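Local coordinates for protein betaine aldehyde dehydrogenase (Staphylococcus aureus subsp. aureus COL, PDB 4QTO) that oxidises betaine aldehyde to glycine betaine, probably with NAD as cofactor, as a tetrameric member of the aldehyde dehydrogenase family, at residues E112-K124 against I208-M220. Residues are numbered along the deposited sequence; the frame is centred on the assembly and turned at random.
Sequences EALARLETLDTGK and ITPLTTIRVFELM
Asp121 and Glu118, one turn apart on helix 111-122, direct their carboxylates at the first turn of helix 211-223. The short axes run nearly antiparallel, at 152° and 9.5 Å, bringing the C-terminal end of the first helix beside the N-terminal end of the second. Helix 211-223 links parallel strands 200-204 and 230-232, a beta-alpha-beta crossover consistent with the family's Rossmann-like NAD-binding domain.

Two direct hydrogen bonds carry the polar part. Leu211 N donates to Asp121 OD2 over 3.1 Å at an N-H...O angle of 159°, reaching the oxygen on its syn side but 32° out of the carboxylate plane. With CG anti to the backbone N, Asp121 extends its carboxylate over the Thr209-Leu211 backbone. The hydroxyl of Thr212 donates to Glu118 OE1 at 2.8 Å, from above the carboxylate plane. A water joins both acids: it donates to Asp121 OD2 and Glu118 OE1 and accepts from Thr212 N at 2.9 Å. Glu118 OE2 takes the amide of Leu184 on helix 183-197.

Apolar contacts continue along the interface. In the conformer given, Leu117 CD1 meets Leu211 CD1 at 3.6 Å, while Leu114 CD2 lies against the aliphatic CG of Arg215 at 3.6 Å.

Asp121 thus takes Leu211 N directly, and both buried acids share the water on Thr212 N; the positive, N-terminal end of helix 211-223 probably helps to stabilise their negative charge.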
loop_
_atom_site.group_PDB
_atom_site.type_symbol
_atom_site.label_atom_id
_atom_site.label_comp_id
_atom_site.label_asym_id
_atom_site.label_seq_id
_atom_site.Cartn_x
_atom_site.Cartn_y
_atom_site.Cartn_z
ATOM N N GLU A 112 21.276 28.300 -12.185
ATOM C CA GLU A 112 21.310 29.626 -12.807
ATOM C C GLU A 112 21.325 29.578 -14.332
ATOM O O GLU A 112 20.511 30.230 -14.998
ATOM C CB GLU A 112 22.492 30.448 -12.268
ATOM C CG GLU A 112 22.480 31.906 -12.721
ATOM C CD GLU A 112 21.361 32.729 -12.091
ATOM O OE1 GLU A 112 21.077 32.561 -10.872
ATOM O OE2 GLU A 112 20.782 33.572 -12.815
ATOM N N ALA A 113 22.265 28.824 -14.895
ATOM C CA ALA A 113 22.365 28.699 -16.337
ATOM C C ALA A 113 21.128 28.073 -16.955
ATOM O O ALA A 113 20.655 28.502 -18.011
ATOM C CB ALA A 113 23.609 27.898 -16.721
ATOM N N LEU A 114 20.592 27.045 -16.305
ATOM C CA LEU A 114 19.389 26.405 -16.823
ATOM C C LEU A 114 18.198 27.374 -16.825
ATOM O O LEU A 114 17.419 27.373 -17.782
ATOM C CB LEU A 114 19.046 25.156 -16.022
ATOM C CG LEU A 114 19.928 23.914 -16.258
ATOM C CD1 LEU A 114 19.728 22.849 -15.193
ATOM C CD2 LEU A 114 19.667 23.340 -17.633
ATOM N N ALA A 115 18.038 28.118 -15.740
ATOM C CA ALA A 115 16.931 29.080 -15.639
ATOM C C ALA A 115 17.048 30.132 -16.734
ATOM O O ALA A 115 16.056 30.482 -17.416
ATOM C CB ALA A 115 16.910 29.720 -14.283
ATOM N N ARG A 116 18.264 30.623 -16.954
ATOM C CA ARG A 116 18.485 31.604 -18.002
ATOM C C ARG A 116 18.185 31.047 -19.397
ATOM O O ARG A 116 17.560 31.710 -20.222
ATOM C CB ARG A 116 19.911 32.195 -17.916
ATOM C CG ARG A 116 20.111 33.000 -16.660
ATOM C CD ARG A 116 21.506 33.604 -16.534
ATOM N NE ARG A 116 21.539 34.446 -15.342
ATOM C CZ ARG A 116 21.117 35.715 -15.293
ATOM N NH1 ARG A 116 21.179 36.384 -14.144
ATOM N NH2 ARG A 116 20.643 36.337 -16.376
ATOM N N LEU A 117 18.618 29.823 -19.658
ATOM C CA LEU A 117 18.364 29.182 -20.931
ATOM C C LEU A 117 16.851 28.990 -21.154
ATOM O O LEU A 117 16.347 29.185 -22.266
ATOM C CB LEU A 117 19.098 27.839 -20.945
ATOM C CG LEU A 117 19.149 27.129 -22.285
ATOM C CD1 LEU A 117 19.748 28.067 -23.316
ATOM C CD2 LEU A 117 19.921 25.831 -22.176
ATOM N N GLU A 118 16.118 28.637 -20.093
ATOM C CA GLU A 118 14.683 28.415 -20.205
ATOM C C GLU A 118 13.956 29.735 -20.507
ATOM O O GLU A 118 13.056 29.774 -21.353
ATOM C CB GLU A 118 14.117 27.742 -18.948
ATOM C CG GLU A 118 12.786 27.017 -19.144
ATOM C CD GLU A 118 12.936 25.687 -19.894
ATOM O OE1 GLU A 118 13.443 25.666 -21.026
ATOM O OE2 GLU A 118 12.494 24.638 -19.400
ATOM N N THR A 119 14.378 30.826 -19.868
ATOM C CA THR A 119 13.776 32.130 -20.127
ATOM C C THR A 119 14.122 32.598 -21.530
ATOM O O THR A 119 13.263 33.189 -22.229
ATOM C CB THR A 119 14.226 33.138 -19.052
ATOM O OG1 THR A 119 13.422 32.917 -17.900
ATOM C CG2 THR A 119 14.070 34.571 -19.488
ATOM N N LEU A 120 15.351 32.324 -21.977
ATOM C CA LEU A 120 15.737 32.736 -23.329
ATOM C C LEU A 120 14.881 32.024 -24.382
ATOM O O LEU A 120 14.434 32.639 -25.348
ATOM C CB LEU A 120 17.215 32.416 -23.590
ATOM C CG LEU A 120 17.782 32.901 -24.924
ATOM C CD1 LEU A 120 17.889 34.404 -24.924
ATOM C CD2 LEU A 120 19.149 32.273 -25.155
ATOM N N ASP A 121 14.668 30.724 -24.184
ATOM C CA ASP A 121 13.951 29.890 -25.161
ATOM C C ASP A 121 12.437 30.075 -25.126
ATOM O O ASP A 121 11.754 30.032 -26.165
ATOM C CB ASP A 121 14.292 28.409 -24.854
ATOM C CG ASP A 121 14.209 27.460 -26.088
ATOM O OD1 ASP A 121 13.958 27.915 -27.226
ATOM O OD2 ASP A 121 14.393 26.220 -25.873
ATOM N N THR A 122 11.879 30.259 -23.931
ATOM C CA THR A 122 10.413 30.269 -23.798
ATOM C C THR A 122 9.784 31.609 -23.482
ATOM O O THR A 122 8.561 31.726 -23.524
ATOM C CB THR A 122 9.936 29.307 -22.702
ATOM O OG1 THR A 122 10.291 29.818 -21.399
ATOM C CG2 THR A 122 10.504 27.895 -22.914
ATOM N N GLY A 123 10.595 32.574 -23.046
ATOM C CA GLY A 123 10.120 33.929 -22.821
ATOM C C GLY A 123 9.616 34.241 -21.427
ATOM O O GLY A 123 9.454 35.412 -21.102
ATOM N N LYS A 124 9.391 33.230 -20.589
ATOM C CA LYS A 124 8.836 33.510 -19.241
ATOM C C LYS A 124 9.870 34.189 -18.357
ATOM O O LYS A 124 11.055 34.170 -18.650
ATOM C CB LYS A 124 8.231 32.276 -18.564
ATOM C CG LYS A 124 9.210 31.265 -18.056
ATOM C CD LYS A 124 8.380 30.164 -17.397
ATOM C CE LYS A 124 9.215 29.315 -16.499
ATOM N NZ LYS A 124 10.249 28.552 -17.229
ATOM N N ILE A 208 10.287 23.866 -31.275
ATOM C CA ILE A 208 10.629 25.265 -31.088
ATOM C C ILE A 208 11.380 25.620 -29.799
ATOM O O ILE A 208 11.892 26.725 -29.677
ATOM C CB ILE A 208 9.391 26.195 -31.225
ATOM C CG1 ILE A 208 8.266 25.792 -30.288
ATOM C CG2 ILE A 208 8.867 26.175 -32.662
ATOM C CD1 ILE A 208 7.149 26.827 -30.237
ATOM N N THR A 209 11.452 24.671 -28.859
ATOM C CA THR A 209 12.116 24.901 -27.547
ATOM C C THR A 209 12.965 23.708 -27.092
ATOM O O THR A 209 12.641 23.034 -26.123
ATOM C CB THR A 209 11.062 25.150 -26.457
ATOM O OG1 THR A 209 10.167 24.009 -26.390
ATOM C CG2 THR A 209 10.279 26.423 -26.724
ATOM N N PRO A 210 14.090 23.437 -27.773
ATOM C CA PRO A 210 14.901 22.278 -27.404
ATOM C C PRO A 210 16.066 22.554 -26.452
ATOM O O PRO A 210 16.739 21.607 -26.041
ATOM C CB PRO A 210 15.514 21.898 -28.753
ATOM C CG PRO A 210 15.740 23.220 -29.398
ATOM C CD PRO A 210 14.541 24.054 -29.033
ATOM N N LEU A 211 16.301 23.808 -26.081
ATOM C CA LEU A 211 17.580 24.156 -25.429
ATOM C C LEU A 211 17.864 23.490 -24.083
ATOM O O LEU A 211 18.919 22.855 -23.914
ATOM C CB LEU A 211 17.756 25.659 -25.319
ATOM C CG LEU A 211 17.643 26.404 -26.642
ATOM C CD1 LEU A 211 17.852 27.896 -26.403
ATOM C CD2 LEU A 211 18.610 25.908 -27.687
ATOM N N THR A 212 16.957 23.622 -23.125
ATOM C CA THR A 212 17.218 23.009 -21.830
ATOM C C THR A 212 17.179 21.475 -21.899
ATOM O O THR A 212 17.787 20.802 -21.058
ATOM C CB THR A 212 16.256 23.518 -20.750
ATOM O OG1 THR A 212 14.916 23.315 -21.217
ATOM C CG2 THR A 212 16.530 24.961 -20.397
ATOM N N THR A 213 16.464 20.908 -22.873
ATOM C CA THR A 213 16.403 19.447 -23.024
ATOM C C THR A 213 17.768 18.909 -23.523
ATOM O O THR A 213 18.278 17.889 -23.057
ATOM C CB THR A 213 15.205 19.004 -23.874
ATOM O OG1 THR A 213 13.987 19.539 -23.306
ATOM C CG2 THR A 213 15.109 17.493 -23.933
ATOM N N ILE A 214 18.352 19.609 -24.485
ATOM C CA ILE A 214 19.698 19.270 -24.925
ATOM C C ILE A 214 20.618 19.349 -23.701
ATOM O O ILE A 214 21.425 18.443 -23.460
ATOM C CB ILE A 214 20.176 20.250 -26.023
ATOM C CG1 ILE A 214 19.395 20.032 -27.324
ATOM C CG2 ILE A 214 21.670 20.055 -26.278
ATOM C CD1 ILE A 214 19.608 21.138 -28.345
ATOM N N ARG A 215 20.504 20.423 -22.904
ATOM C CA ARG A 215 21.407 20.572 -21.736
ATOM C C ARG A 215 21.236 19.439 -20.747
ATOM O O ARG A 215 22.247 18.905 -20.250
ATOM C CB ARG A 215 21.219 21.935 -21.060
ATOM C CG ARG A 215 22.203 22.216 -19.946
ATOM C CD ARG A 215 23.624 22.344 -20.468
ATOM N NE ARG A 215 24.551 22.641 -19.352
ATOM C CZ ARG A 215 25.575 21.885 -18.985
ATOM N NH1 ARG A 215 25.952 20.815 -19.689
ATOM N NH2 ARG A 215 26.295 22.244 -17.928
ATOM N N VAL A 216 19.993 19.042 -20.454
ATOM C CA VAL A 216 19.797 17.965 -19.475
ATOM C C VAL A 216 20.372 16.639 -20.014
ATOM O O VAL A 216 20.874 15.830 -19.224
ATOM C CB VAL A 216 18.347 17.837 -18.960
ATOM C CG1 VAL A 216 17.458 17.121 -19.960
ATOM C CG2 VAL A 216 18.369 17.107 -17.655
ATOM N N PHE A 217 20.296 16.401 -21.336
ATOM C CA PHE A 217 20.928 15.214 -21.910
ATOM C C PHE A 217 22.451 15.258 -21.711
ATOM O O PHE A 217 23.065 14.227 -21.417
ATOM C CB PHE A 217 20.532 14.957 -23.346
ATOM C CG PHE A 217 19.319 14.088 -23.453
ATOM C CD1 PHE A 217 18.061 14.600 -23.193
ATOM C CD2 PHE A 217 19.466 12.753 -23.765
ATOM C CE1 PHE A 217 16.951 13.769 -23.236
ATOM C CE2 PHE A 217 18.354 11.923 -23.843
ATOM C CZ PHE A 217 17.111 12.424 -23.575
ATOM N N GLU A 218 23.058 16.435 -21.877
ATOM C CA GLU A 218 24.511 16.569 -21.577
ATOM C C GLU A 218 24.761 16.174 -20.113
ATOM O O GLU A 218 25.699 15.431 -19.815
ATOM C CB GLU A 218 25.003 17.989 -21.809
ATOM C CG GLU A 218 24.941 18.451 -23.268
ATOM C CD GLU A 218 25.441 19.860 -23.466
ATOM O OE1 GLU A 218 25.552 20.622 -22.456
ATOM O OE2 GLU A 218 25.747 20.200 -24.628
ATOM N N LEU A 219 23.931 16.675 -19.198
ATOM C CA LEU A 219 24.110 16.363 -17.770
ATOM C C LEU A 219 23.897 14.878 -17.451
ATOM O O LEU A 219 24.624 14.292 -16.643
ATOM C CB LEU A 219 23.202 17.252 -16.908
ATOM C CG LEU A 219 23.436 18.753 -17.035
ATOM C CD1 LEU A 219 22.397 19.528 -16.242
ATOM C CD2 LEU A 219 24.844 19.138 -16.580
ATOM N N MET A 220 22.882 14.273 -18.066
ATOM C CA MET A 220 22.652 12.830 -17.880
ATOM C C MET A 220 23.829 12.002 -18.389
ATOM O O MET A 220 24.241 11.021 -17.758
ATOM C CB MET A 220 21.357 12.397 -18.537
ATOM C CG MET A 220 20.164 12.961 -17.786
ATOM S SD MET A 220 18.601 12.216 -18.331
ATOM C CE MET A 220 18.445 13.010 -19.878
HETATM O O HOH W 1 14.483 25.037 -23.531
#